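PDB 4TZM: protein HTP-2 from Caenorhabditis elegans, which probably helps to assemble the meiotic chromosome axis, its HORMA domain binding a closure motif of the partner protein HTP-3. Local coordinates for residues 99-105 and 206-211; 121-125 and 186-190; 227-232 and 243-249. All coordinates share one frame; numbering follows the deposited sequence.

Contact 1 of 3, residues 99-105 and 206-211; sequences ATKDGFL and PSNFRI
Phe104 and Phe209 meet because their first torsions aim the two rings at each other: Phe209 carries CG anti to its backbone N (chi1 174°), while Phe104 sets CG anti to the carbonyl carbon (chi1 -66°). The outcome is a T-shaped pair. Phe104 offers its edge and Phe209 its face, with the planes 72° apart and the centroids 4.8 Å from each other. The touching atom is Phe104 CD2, which sits over the middle of the Phe209 ring and lies 3.4 Å from Phe209 CD2. Phe104 is itself sandwiched: Asp102 CB lies over one face and Pro206 over the other, where a CH-pi contact puts Pro206 CD 3.8 Å from the Phe104 ring centroid. The Asp102 carboxylate comes up obliquely to the second ring, OD2 standing 3.6 Å from Phe209 CE1. Deeper in, the methyl of Ala99 approaches the Phe209 ring at its edge and packs against Ile211, with Ala99 CB 3.6 Å from Ile211 CD1; Leu105 CD1 touches that same isoleucine methyl. The backbone that presents Phe104 is a Schellman motif with Gly103 at positive phi, closed by the bond from Phe104 N to Ala99 O (2.9 Å). On the loop, Phe209 O accepts a hydrogen bond from a basic side chain of the bound closure motif. The contact thus lays the loop between strands 193-201 and 214-217 against the C-terminal end of helix 84-102, and from strand 193-201 Leu199 backs Leu105 and Ile211 while Tyr201 backs Phe209.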
loop_
_atom_site.group_PDB
_atom_site.type_symbol
_atom_site.label_atom_id
_atom_site.label_comp_id
_atom_site.label_asym_id
_atom_site.label_seq_id
_atom_site.Cartn_x
_atom_site.Cartn_y
_atom_site.Cartn_z
ATOM N N ALA A 99 -10.399 6.561 -0.176
ATOM C CA ALA A 99 -11.493 5.621 -0.374
ATOM C C ALA A 99 -11.560 4.541 0.714
ATOM O O ALA A 99 -12.550 3.816 0.795
ATOM C CB ALA A 99 -11.382 4.977 -1.746
ATOM N N THR A 100 -10.530 4.425 1.551
ATOM C CA THR A 100 -10.605 3.463 2.653
ATOM C C THR A 100 -11.433 4.032 3.803
ATOM O O THR A 100 -11.936 3.281 4.637
ATOM C CB THR A 100 -9.211 3.040 3.198
ATOM O OG1 THR A 100 -8.558 4.156 3.816
ATOM C CG2 THR A 100 -8.335 2.475 2.094
ATOM N N LYS A 101 -11.581 5.354 3.844
ATOM C CA LYS A 101 -12.428 5.983 4.854
ATOM C C LYS A 101 -13.886 5.646 4.594
ATOM O O LYS A 101 -14.628 5.285 5.509
ATOM C CB LYS A 101 -12.232 7.495 4.873
ATOM C CG LYS A 101 -10.835 7.900 5.274
ATOM C CD LYS A 101 -10.704 9.389 5.449
ATOM C CE LYS A 101 -9.384 9.708 6.112
ATOM N NZ LYS A 101 -9.055 11.156 6.034
ATOM N N ASP A 102 -14.290 5.764 3.336
ATOM C CA ASP A 102 -15.633 5.380 2.929
ATOM C C ASP A 102 -15.798 3.862 2.996
ATOM O O ASP A 102 -16.907 3.357 3.150
ATOM C CB ASP A 102 -15.930 5.881 1.514
ATOM C CG ASP A 102 -15.702 7.377 1.355
ATOM O OD1 ASP A 102 -14.802 7.925 2.024
ATOM O OD2 ASP A 102 -16.422 8.005 0.548
ATOM N N GLY A 103 -14.684 3.143 2.877
ATOM C CA GLY A 103 -14.698 1.691 2.881
ATOM C C GLY A 103 -15.008 1.098 1.519
ATOM O O GLY A 103 -15.623 0.036 1.426
ATOM N N PHE A 104 -14.563 1.771 0.462
ATOM C CA PHE A 104 -14.959 1.407 -0.897
ATOM C C PHE A 104 -13.836 0.767 -1.709
ATOM O O PHE A 104 -14.077 0.242 -2.797
ATOM C CB PHE A 104 -15.479 2.640 -1.641
ATOM C CG PHE A 104 -16.763 3.192 -1.085
ATOM C CD1 PHE A 104 -17.582 2.417 -0.274
ATOM C CD2 PHE A 104 -17.157 4.486 -1.382
ATOM C CE1 PHE A 104 -18.767 2.927 0.234
ATOM C CE2 PHE A 104 -18.339 5.004 -0.877
ATOM C CZ PHE A 104 -19.144 4.224 -0.068
ATOM N N LEU A 105 -12.616 0.809 -1.184
ATOM C CA LEU A 105 -11.459 0.289 -1.909
ATOM C C LEU A 105 -11.144 -1.157 -1.532
ATOM O O LEU A 105 -10.864 -1.453 -0.371
ATOM C CB LEU A 105 -10.231 1.165 -1.654
ATOM C CG LEU A 105 -8.991 0.742 -2.441
ATOM C CD1 LEU A 105 -9.205 0.993 -3.926
ATOM C CD2 LEU A 105 -7.753 1.464 -1.935
ATOM N N PRO A 206 -21.010 2.772 -4.275
ATOM C CA PRO A 206 -22.061 3.259 -5.175
ATOM C C PRO A 206 -21.534 3.456 -6.592
ATOM O O PRO A 206 -20.323 3.574 -6.781
ATOM C CB PRO A 206 -22.467 4.605 -4.557
ATOM C CG PRO A 206 -21.945 4.571 -3.152
ATOM C CD PRO A 206 -20.704 3.742 -3.211
ATOM N N SER A 207 -22.432 3.499 -7.570
ATOM C CA SER A 207 -22.026 3.646 -8.963
ATOM C C SER A 207 -21.564 5.069 -9.270
ATOM O O SER A 207 -20.730 5.277 -10.152
ATOM C CB SER A 207 -23.170 3.250 -9.899
ATOM O OG SER A 207 -23.396 1.851 -9.856
ATOM N N ASN A 208 -22.098 6.042 -8.537
ATOM C CA ASN A 208 -21.738 7.441 -8.760
ATOM C C ASN A 208 -20.436 7.833 -8.057
ATOM O O ASN A 208 -19.836 8.861 -8.375
ATOM C CB ASN A 208 -22.872 8.370 -8.312
ATOM C CG ASN A 208 -23.087 8.349 -6.812
ATOM O OD1 ASN A 208 -23.036 7.297 -6.181
ATOM N ND2 ASN A 208 -23.326 9.521 -6.232
ATOM N N PHE A 209 -19.999 7.011 -7.108
ATOM C CA PHE A 209 -18.729 7.251 -6.430
ATOM C C PHE A 209 -17.568 6.799 -7.305
ATOM O O PHE A 209 -17.493 5.638 -7.698
ATOM C CB PHE A 209 -18.677 6.528 -5.081
ATOM C CG PHE A 209 -17.341 6.629 -4.394
ATOM C CD1 PHE A 209 -17.029 7.736 -3.621
ATOM C CD2 PHE A 209 -16.392 5.623 -4.533
ATOM C CE1 PHE A 209 -15.796 7.837 -2.991
ATOM C CE2 PHE A 209 -15.157 5.718 -3.908
ATOM C CZ PHE A 209 -14.859 6.827 -3.135
ATOM N N ARG A 210 -16.661 7.720 -7.605
ATOM C CA ARG A 210 -15.485 7.385 -8.394
ATOM C C ARG A 210 -14.247 8.000 -7.766
ATOM O O ARG A 210 -14.269 9.144 -7.312
ATOM C CB ARG A 210 -15.640 7.862 -9.839
ATOM C CG ARG A 210 -14.489 7.459 -10.746
ATOM C CD ARG A 210 -14.658 8.023 -12.147
ATOM N NE ARG A 210 -14.662 9.483 -12.156
ATOM C CZ ARG A 210 -13.566 10.231 -12.246
ATOM N NH1 ARG A 210 -12.372 9.658 -12.327
ATOM N NH2 ARG A 210 -13.663 11.554 -12.249
ATOM N N ILE A 211 -13.165 7.234 -7.730
ATOM C CA ILE A 211 -11.933 7.734 -7.156
ATOM C C ILE A 211 -11.251 8.672 -8.152
ATOM O O ILE A 211 -11.106 8.348 -9.335
ATOM C CB ILE A 211 -11.014 6.574 -6.742
ATOM C CG1 ILE A 211 -11.726 5.733 -5.673
ATOM C CG2 ILE A 211 -9.686 7.096 -6.215
ATOM C CD1 ILE A 211 -11.043 4.436 -5.337
#

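Contact 2 of 3, residues 121-125 and 186-190; sequences AIEVF and LEPLP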
loop_
_atom_site.group_PDB
_atom_site.type_symbol
_atom_site.label_atom_id
_atom_site.label_comp_id
_atom_site.label_asym_id
_atom_site.label_seq_id
_atom_site.Cartn_x
_atom_site.Cartn_y
_atom_site.Cartn_z
ATOM N N ALA A 121 -0.119 -8.597 -16.987
ATOM C CA ALA A 121 1.060 -7.911 -16.473
ATOM C C ALA A 121 2.283 -8.816 -16.416
ATOM O O ALA A 121 2.172 -10.041 -16.462
ATOM C CB ALA A 121 0.771 -7.341 -15.098
ATOM N N ILE A 122 3.453 -8.192 -16.319
ATOM C CA ILE A 122 4.706 -8.914 -16.157
ATOM C C ILE A 122 5.204 -8.754 -14.722
ATOM O O ILE A 122 6.100 -9.474 -14.278
ATOM C CB ILE A 122 5.783 -8.421 -17.148
ATOM C CG1 ILE A 122 6.250 -7.008 -16.786
ATOM C CG2 ILE A 122 5.253 -8.461 -18.576
ATOM C CD1 ILE A 122 7.569 -6.616 -17.435
ATOM N N GLU A 123 4.604 -7.808 -14.001
ATOM C CA GLU A 123 4.917 -7.577 -12.592
ATOM C C GLU A 123 3.786 -6.818 -11.897
ATOM O O GLU A 123 3.274 -5.834 -12.431
ATOM C CB GLU A 123 6.232 -6.806 -12.453
ATOM C CG GLU A 123 6.668 -6.561 -11.018
ATOM C CD GLU A 123 8.126 -6.154 -10.913
ATOM O OE1 GLU A 123 9.009 -7.031 -11.043
ATOM O OE2 GLU A 123 8.390 -4.953 -10.701
ATOM N N VAL A 124 3.396 -7.279 -10.710
ATOM C CA VAL A 124 2.324 -6.637 -9.950
ATOM C C VAL A 124 2.662 -6.499 -8.468
ATOM O O VAL A 124 3.058 -7.465 -7.820
ATOM C CB VAL A 124 0.994 -7.419 -10.065
ATOM C CG1 VAL A 124 -0.049 -6.841 -9.120
ATOM C CG2 VAL A 124 0.479 -7.403 -11.492
ATOM N N PHE A 125 2.505 -5.291 -7.938
ATOM C CA PHE A 125 2.546 -5.075 -6.499
ATOM C C PHE A 125 1.152 -4.698 -6.011
ATOM O O PHE A 125 0.656 -3.614 -6.319
ATOM C CB PHE A 125 3.560 -3.990 -6.137
ATOM C CG PHE A 125 4.983 -4.458 -6.183
ATOM C CD1 PHE A 125 5.683 -4.478 -7.380
ATOM C CD2 PHE A 125 5.624 -4.885 -5.029
ATOM C CE1 PHE A 125 7.000 -4.914 -7.425
ATOM C CE2 PHE A 125 6.939 -5.322 -5.065
ATOM C CZ PHE A 125 7.629 -5.335 -6.265
ATOM N N LEU A 186 14.515 -9.776 -6.876
ATOM C CA LEU A 186 13.967 -9.565 -8.213
ATOM C C LEU A 186 15.048 -9.227 -9.236
ATOM O O LEU A 186 16.019 -8.533 -8.928
ATOM C CB LEU A 186 12.917 -8.452 -8.194
ATOM C CG LEU A 186 11.612 -8.745 -7.455
ATOM C CD1 LEU A 186 10.645 -7.574 -7.581
ATOM C CD2 LEU A 186 10.983 -10.027 -7.979
ATOM N N GLU A 187 14.874 -9.735 -10.453
ATOM C CA GLU A 187 15.678 -9.304 -11.588
ATOM C C GLU A 187 15.288 -7.875 -11.948
ATOM O O GLU A 187 14.188 -7.431 -11.610
ATOM C CB GLU A 187 15.469 -10.225 -12.793
ATOM C CG GLU A 187 16.585 -11.227 -13.045
ATOM C CD GLU A 187 16.491 -11.849 -14.426
ATOM O OE1 GLU A 187 15.519 -11.544 -15.149
ATOM O OE2 GLU A 187 17.389 -12.637 -14.792
ATOM N N PRO A 188 16.189 -7.140 -12.624
ATOM C CA PRO A 188 15.828 -5.802 -13.109
ATOM C C PRO A 188 14.678 -5.859 -14.109
ATOM O O PRO A 188 14.549 -6.854 -14.822
ATOM C CB PRO A 188 17.110 -5.313 -13.790
ATOM C CG PRO A 188 18.223 -6.130 -13.159
ATOM C CD PRO A 188 17.607 -7.466 -12.872
ATOM N N LEU A 189 13.857 -4.812 -14.155
ATOM C CA LEU A 189 12.785 -4.729 -15.138
ATOM C C LEU A 189 13.371 -4.608 -16.543
ATOM O O LEU A 189 14.477 -4.091 -16.713
ATOM C CB LEU A 189 11.863 -3.542 -14.838
ATOM C CG LEU A 189 10.834 -3.742 -13.723
ATOM C CD1 LEU A 189 10.062 -2.457 -13.455
ATOM C CD2 LEU A 189 9.884 -4.874 -14.081
ATOM N N PRO A 190 12.638 -5.107 -17.555
ATOM C CA PRO A 190 13.074 -4.986 -18.952
ATOM C C PRO A 190 13.262 -3.531 -19.381
ATOM O O PRO A 190 12.817 -2.619 -18.680
ATOM C CB PRO A 190 11.929 -5.641 -19.734
ATOM C CG PRO A 190 11.319 -6.598 -18.773
ATOM C CD PRO A 190 11.417 -5.925 -17.431
#
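Glu123 pushes its side chain between Leu186 and Leu189 from a classic beta bulge, in which Ile122 and Glu123 together face Val112 on the neighbouring strand of the HORMA sheet. The bulge lets two consecutive residues lean toward the loop that follows helix 164-185. Glu123 is the main bump. With CG anti to the backbone N (chi1 -178°) and the chain extended beyond it, the carboxylate is carried straight into the hollow between the two leucines. There it is clasped on its two flat sides: Leu189 CD2 lies over one, almost equally far from Glu123 OE2 (3.7 Å) and Glu123 OE1 (3.8 Å), and Leu186 CD1 approaches from the other, 3.9 Å from Glu123 OE1. Carbon walls alone would be poor company for a buried charge, but OE1 has a salt bridge to Arg57 and a hydrogen bond to Ser248. With an alanine here, Arg57 and Ser248 would probably lose this acceptor and a gap would open between the two leucine methyls. Ile122 is the second bump, at the more exposed end of the contact. Its CG1 branch lies between the backbone N and the carbonyl carbon (chi1 70°), which points the CD1 methyl at the CD and CG corner of the proline, Ile122 CD1 standing 3.9 Å from Pro190 CD; Leu189 CD2 flanks it more loosely. At the other end Phe125 closes the hollow beside Leu186, with Leu181 and Cys182 of helix 164-185 also against its ring. The methyl comes in at the ring's edge, near its plane, with Leu186 CD1 4.0 Å from Phe125 CZ.

Contact 3 of 3, residues 227-232 and 243-249; sequences IQSVTI and HMQCWSK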
loop_
_atom_site.group_PDB
_atom_site.type_symbol
_atom_site.label_atom_id
_atom_site.label_comp_id
_atom_site.label_asym_id
_atom_site.label_seq_id
_atom_site.Cartn_x
_atom_site.Cartn_y
_atom_site.Cartn_z
ATOM N N ILE A 227 3.654 -17.565 -13.265
ATOM C CA ILE A 227 4.274 -16.438 -12.582
ATOM C C ILE A 227 4.378 -16.712 -11.082
ATOM O O ILE A 227 3.486 -17.315 -10.483
ATOM C CB ILE A 227 3.498 -15.117 -12.854
ATOM C CG1 ILE A 227 4.315 -13.908 -12.389
ATOM C CG2 ILE A 227 2.110 -15.145 -12.222
ATOM C CD1 ILE A 227 3.832 -12.592 -12.958
ATOM N N GLN A 228 5.491 -16.294 -10.487
ATOM C CA GLN A 228 5.750 -16.549 -9.074
ATOM C C GLN A 228 5.084 -15.515 -8.174
ATOM O O GLN A 228 4.836 -14.384 -8.589
ATOM C CB GLN A 228 7.257 -16.589 -8.807
ATOM C CG GLN A 228 7.942 -17.859 -9.298
ATOM C CD GLN A 228 7.437 -19.107 -8.590
ATOM O OE1 GLN A 228 6.940 -19.041 -7.465
ATOM N NE2 GLN A 228 7.561 -20.252 -9.251
ATOM N N SER A 229 4.805 -15.916 -6.937
ATOM C CA SER A 229 4.069 -15.081 -5.991
ATOM C C SER A 229 4.723 -15.063 -4.613
ATOM O O SER A 229 4.906 -16.110 -3.993
ATOM C CB SER A 229 2.624 -15.574 -5.870
ATOM O OG SER A 229 1.968 -14.983 -4.762
ATOM N N VAL A 230 5.062 -13.872 -4.129
ATOM C CA VAL A 230 5.682 -13.736 -2.816
ATOM C C VAL A 230 4.941 -12.707 -1.951
ATOM O O VAL A 230 4.456 -11.692 -2.442
ATOM C CB VAL A 230 7.186 -13.354 -2.944
ATOM C CG1 VAL A 230 7.356 -11.950 -3.505
ATOM C CG2 VAL A 230 7.902 -13.498 -1.605
ATOM N N THR A 231 4.838 -13.000 -0.658
ATOM C CA THR A 231 4.143 -12.138 0.290
ATOM C C THR A 231 5.112 -11.166 0.960
ATOM O O THR A 231 6.132 -11.573 1.508
ATOM C CB THR A 231 3.416 -12.974 1.369
ATOM O OG1 THR A 231 2.426 -13.803 0.748
ATOM C CG2 THR A 231 2.745 -12.077 2.399
ATOM N N ILE A 232 4.793 -9.879 0.906
ATOM C CA ILE A 232 5.648 -8.848 1.485
ATOM C C ILE A 232 5.327 -8.657 2.961
ATOM O O ILE A 232 6.226 -8.466 3.785
ATOM C CB ILE A 232 5.494 -7.497 0.739
ATOM C CG1 ILE A 232 6.162 -7.562 -0.634
ATOM C CG2 ILE A 232 6.095 -6.349 1.536
ATOM C CD1 ILE A 232 5.280 -8.122 -1.714
ATOM N N HIS A 243 -3.150 -6.489 2.861
ATOM C CA HIS A 243 -2.237 -7.566 2.492
ATOM C C HIS A 243 -1.439 -7.184 1.246
ATOM O O HIS A 243 -2.015 -6.925 0.186
ATOM C CB HIS A 243 -3.003 -8.863 2.251
ATOM C CG HIS A 243 -2.118 -10.047 2.014
ATOM N ND1 HIS A 243 -2.085 -10.719 0.812
ATOM C CD2 HIS A 243 -1.231 -10.672 2.822
ATOM C CE1 HIS A 243 -1.218 -11.716 0.893
ATOM N NE2 HIS A 243 -0.686 -11.706 2.101
ATOM N N MET A 244 -0.116 -7.149 1.388
ATOM C CA MET A 244 0.786 -6.758 0.307
ATOM C C MET A 244 1.397 -7.993 -0.365
ATOM O O MET A 244 1.923 -8.888 0.305
ATOM C CB MET A 244 1.884 -5.830 0.847
ATOM C CG MET A 244 2.743 -5.150 -0.217
ATOM S SD MET A 244 1.861 -3.919 -1.204
ATOM C CE MET A 244 3.142 -3.401 -2.347
ATOM N N GLN A 245 1.312 -8.041 -1.689
ATOM C CA GLN A 245 1.769 -9.196 -2.453
ATOM C C GLN A 245 2.532 -8.759 -3.695
ATOM O O GLN A 245 2.351 -7.645 -4.182
ATOM C CB GLN A 245 0.582 -10.074 -2.856
ATOM C CG GLN A 245 0.516 -11.415 -2.155
ATOM C CD GLN A 245 -0.823 -12.107 -2.337
ATOM O OE1 GLN A 245 -1.793 -11.496 -2.786
ATOM N NE2 GLN A 245 -0.883 -13.387 -1.984
ATOM N N CYS A 246 3.389 -9.636 -4.205
ATOM C CA CYS A 246 4.116 -9.349 -5.434
ATOM C C CYS A 246 4.108 -10.554 -6.360
ATOM O O CYS A 246 4.568 -11.634 -5.993
ATOM C CB CYS A 246 5.558 -8.929 -5.135
ATOM S SG CYS A 246 6.590 -8.644 -6.603
ATOM N N TRP A 247 3.550 -10.362 -7.549
ATOM C CA TRP A 247 3.704 -11.309 -8.643
ATOM C C TRP A 247 4.740 -10.729 -9.593
ATOM O O TRP A 247 4.749 -9.521 -9.832
ATOM C CB TRP A 247 2.381 -11.548 -9.370
ATOM C CG TRP A 247 1.394 -12.372 -8.604
ATOM C CD1 TRP A 247 1.369 -13.732 -8.501
ATOM C CD2 TRP A 247 0.273 -11.893 -7.852
ATOM N NE1 TRP A 247 0.309 -14.130 -7.723
ATOM C CE2 TRP A 247 -0.380 -13.019 -7.312
ATOM C CE3 TRP A 247 -0.239 -10.620 -7.578
ATOM C CZ2 TRP A 247 -1.520 -12.910 -6.514
ATOM C CZ3 TRP A 247 -1.372 -10.514 -6.786
ATOM C CH2 TRP A 247 -1.998 -11.652 -6.265
ATOM N N SER A 248 5.620 -11.565 -10.132
ATOM C CA SER A 248 6.678 -11.036 -10.986
ATOM C C SER A 248 7.273 -12.059 -11.948
ATOM O O SER A 248 7.487 -13.217 -11.597
ATOM C CB SER A 248 7.793 -10.438 -10.121
ATOM O OG SER A 248 8.699 -9.690 -10.912
ATOM N N LYS A 249 7.534 -11.607 -13.170
ATOM C CA LYS A 249 8.286 -12.387 -14.140
ATOM C C LYS A 249 9.759 -12.389 -13.755
ATOM O O LYS A 249 10.512 -13.291 -14.124
ATOM C CB LYS A 249 8.117 -11.816 -15.550
ATOM C CG LYS A 249 6.805 -12.159 -16.234
ATOM C CD LYS A 249 6.690 -13.653 -16.483
ATOM C CE LYS A 249 5.777 -13.943 -17.666
ATOM N NZ LYS A 249 5.554 -15.403 -17.865
#
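Val230 and Cys246 form the hydrogen-bonded pair at the middle of this antiparallel ladder, gripping each other twice: Val230 N gives a nearly straight bond (171°) to Cys246 O at 3.0 Å, and Cys246 N returns one to Val230 O at 2.9 Å. Toward one end, Ile232 N reaches Met244 O at 3.1 Å. Toward the other the ladder slackens, and Ser248 N makes a weak bond to Gln228 O; that same oxygen takes a CA-H...O contact from Trp247 CA. Outward from the backbone, the sheet face around Val230 and Cys246 is apolar; toward Gln228 it turns polar, Ser248 OG bonding to Glu123. Ile232 folds back over the opposite strand, its CG1 branch beside its own backbone N (chi1 -73°), which brings Ile232 CD1 to 3.5 Å from Cys246 CB, while Ile232 CB packs on Met244 CG. Leu181, Val178 and Ile174 of helix 164-185 cover this side. On the face of Ser229 and Trp247, Ser229 CB rests 3.3 Å from Trp247 NE1 and Ile227 CD1 meets the CB of the same tryptophan. Farther along, the Thr231 methyl CG2 stands 3.5 Å from His243 NE2, and the imidazole stacks on His152. The two strands are a beta hairpin added to strand 123-133 through 240-248, consistent with the C-terminal hairpin of a closed, peptide-bound HORMA domain such as that of Mad2.

How the contacts relate
Contacts 2 and 3 belong together, their centres about 10 Å apart on neighbouring strands 123-133 and 240-248; contact 1 lies apart, its centre about 29 Å from that of contact 2 and 26 Å from that of contact 3. All three are partly buried, and contact 3 is nearest the centre of the chain. Their chemistry follows their place. Backbone bonds carry contact 3, within the sheet, whereas contacts 1 and 2 join loops to a helix end and a bulged strand through side chains, aromatic in the first and aliphatic around one carboxylate in the second. Helix 164-185 covers both 2 and 3, and the Phe125 ring packs against Cys246.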